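Local coordinates for cyclic AMP receptor protein (Thermus thermophilus, PDB 4EV0) that activates transcription from six promoters in a cAMP-dependent manner, working as a homodimer that binds cAMP and specific DNA sequences, at residues B[149-154]-B[211-216]. Sequence-based numbering, arbitrary orientation.
Sequences ALLKLL and IAFGLA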
loop_
_atom_site.group_PDB
_atom_site.type_symbol
_atom_site.label_atom_id
_atom_site.label_comp_id
_atom_site.label_asym_id
_atom_site.label_seq_id
_atom_site.Cartn_x
_atom_site.Cartn_y
_atom_site.Cartn_z
ATOM N N ALA B 149 -21.794 -11.315 6.513
ATOM C CA ALA B 149 -21.856 -10.699 7.831
ATOM C C ALA B 149 -23.300 -10.682 8.382
ATOM O O ALA B 149 -23.552 -11.051 9.534
ATOM C CB ALA B 149 -21.289 -9.278 7.776
ATOM N N LEU B 150 -24.240 -10.235 7.551
ATOM C CA LEU B 150 -25.652 -10.207 7.907
ATOM C C LEU B 150 -26.159 -11.623 8.184
ATOM O O LEU B 150 -26.906 -11.856 9.136
ATOM C CB LEU B 150 -26.449 -9.601 6.754
ATOM C CG LEU B 150 -26.337 -8.095 6.568
ATOM C CD1 LEU B 150 -27.038 -7.642 5.283
ATOM C CD2 LEU B 150 -26.908 -7.405 7.796
ATOM N N LEU B 151 -25.754 -12.556 7.331
ATOM C CA LEU B 151 -26.059 -13.966 7.530
ATOM C C LEU B 151 -25.638 -14.400 8.934
ATOM O O LEU B 151 -26.401 -15.061 9.647
ATOM C CB LEU B 151 -25.312 -14.794 6.496
ATOM C CG LEU B 151 -25.987 -16.027 5.934
ATOM C CD1 LEU B 151 -25.201 -16.445 4.715
ATOM C CD2 LEU B 151 -26.026 -17.151 6.965
ATOM N N LYS B 152 -24.428 -13.998 9.330
ATOM C CA LYS B 152 -23.888 -14.346 10.637
ATOM C C LYS B 152 -24.783 -13.888 11.799
ATOM O O LYS B 152 -24.881 -14.566 12.826
ATOM C CB LYS B 152 -22.463 -13.802 10.796
ATOM C CG LYS B 152 -21.394 -14.859 10.544
ATOM C CD LYS B 152 -20.091 -14.274 10.018
ATOM C CE LYS B 152 -19.193 -13.858 11.160
ATOM N NZ LYS B 152 -17.839 -13.497 10.667
ATOM N N LEU B 153 -25.422 -12.733 11.635
ATOM C CA LEU B 153 -26.352 -12.213 12.638
ATOM C C LEU B 153 -27.653 -13.003 12.610
ATOM O O LEU B 153 -28.211 -13.317 13.647
ATOM C CB LEU B 153 -26.653 -10.733 12.394
ATOM C CG LEU B 153 -25.488 -9.739 12.490
ATOM C CD1 LEU B 153 -25.951 -8.342 12.098
ATOM C CD2 LEU B 153 -24.870 -9.722 13.887
ATOM N N LEU B 154 -28.130 -13.322 11.412
ATOM C CA LEU B 154 -29.281 -14.193 11.277
ATOM C C LEU B 154 -29.058 -15.510 12.004
ATOM O O LEU B 154 -30.002 -16.097 12.544
ATOM C CB LEU B 154 -29.584 -14.479 9.804
ATOM C CG LEU B 154 -30.592 -13.567 9.109
ATOM C CD1 LEU B 154 -30.797 -14.012 7.668
ATOM C CD2 LEU B 154 -31.921 -13.533 9.871
ATOM N N ILE B 211 -26.778 -14.672 -1.985
ATOM C CA ILE B 211 -25.864 -13.580 -2.304
ATOM C C ILE B 211 -24.529 -13.730 -1.566
ATOM O O ILE B 211 -23.475 -13.461 -2.147
ATOM C CB ILE B 211 -26.499 -12.184 -2.028
ATOM C CG1 ILE B 211 -27.683 -11.948 -2.971
ATOM C CG2 ILE B 211 -25.468 -11.073 -2.228
ATOM C CD1 ILE B 211 -28.512 -10.727 -2.635
ATOM N N ALA B 212 -24.576 -14.176 -0.304
ATOM C CA ALA B 212 -23.360 -14.357 0.493
ATOM C C ALA B 212 -22.414 -15.360 -0.169
ATOM O O ALA B 212 -21.194 -15.172 -0.196
ATOM C CB ALA B 212 -23.688 -14.797 1.906
ATOM N N PHE B 213 -22.990 -16.420 -0.723
ATOM C CA PHE B 213 -22.185 -17.475 -1.315
ATOM C C PHE B 213 -22.036 -17.321 -2.805
ATOM O O PHE B 213 -21.587 -18.238 -3.487
ATOM C CB PHE B 213 -22.730 -18.842 -0.935
ATOM C CG PHE B 213 -22.655 -19.093 0.524
ATOM C CD1 PHE B 213 -21.415 -19.211 1.147
ATOM C CD2 PHE B 213 -23.799 -19.139 1.298
ATOM C CE1 PHE B 213 -21.321 -19.431 2.514
ATOM C CE2 PHE B 213 -23.715 -19.355 2.668
ATOM C CZ PHE B 213 -22.471 -19.499 3.278
ATOM N N GLY B 214 -22.371 -16.140 -3.309
ATOM C CA GLY B 214 -21.983 -15.758 -4.659
ATOM C C GLY B 214 -22.669 -16.516 -5.784
ATOM O O GLY B 214 -22.229 -16.493 -6.944
ATOM N N LEU B 215 -23.754 -17.200 -5.454
ATOM C CA LEU B 215 -24.574 -17.790 -6.495
ATOM C C LEU B 215 -25.772 -16.890 -6.820
ATOM O O LEU B 215 -26.638 -17.251 -7.609
ATOM C CB LEU B 215 -24.977 -19.234 -6.152
ATOM C CG LEU B 215 -25.157 -19.651 -4.688
ATOM C CD1 LEU B 215 -26.608 -19.531 -4.287
ATOM C CD2 LEU B 215 -24.650 -21.073 -4.444
ATOM N N ALA B 216 -25.799 -15.705 -6.216
ATOM C CA ALA B 216 -26.751 -14.659 -6.578
ATOM C C ALA B 216 -26.131 -13.294 -6.277
ATOM O O ALA B 216 -26.752 -12.252 -6.415
ATOM C CB ALA B 216 -28.063 -14.840 -5.836
ATOM O OXT ALA B 216 -24.968 -13.189 -5.881
#
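Leu151 reaches Ala212 and Phe213 through torsions set on both partners: its chi1 of -144° lies off the staggered positions while chi2 is extended, which sends CD1 toward the end of helix 205-212, and Phe213 keeps CG anti to its own carbonyl carbon (chi1 -64°), which turns the ring back toward helix 139-154. One methyl does all the touching. Leu151 CD1 lies 3.6 Å from Ala212 CB, methyl against methyl, and 3.9 Å from Phe213 CE2, meeting the ring obliquely; the leucine and phenylalanine side chains cross at about a right angle. Leu151 CA and Ala212 CA lie 7.5 Å apart, a spacing consistent with the small alanine side chain, and Ala147 and Tyr148 of the same chain pack on this alanine. On the leucine side, Glu209 adds a further contact from helix 205-212.

Phe213 is the residue at which the chain leaves helical geometry. Gly214, with positive phi, is the C-prime residue of a Schellman motif: Gly214 N bonds to Ile211 O at 3.1 Å, and Leu215 N returns to Glu210 O. Ile211 O also accepts a bond from Asn144 ND2, tying this turn to helix 139-154.

The contact thus joins the first helix of the C-terminal, winged helix-turn-helix domain to its last, beside the dimer partner. Tyr148 OH of the second subunit bonds to Ala212 O, Arg155 of that subunit makes a cation-pi contact with Phe213, and its Leu151 packs on the same ring. Between the two segments themselves the chemistry is purely apolar, with about 94 Å² of surface buried, both sides summed, so close packing and the exclusion of water probably account for its hold, while the backbone bonds of the Schellman motif and the bond from Asn144 help to hold the turn.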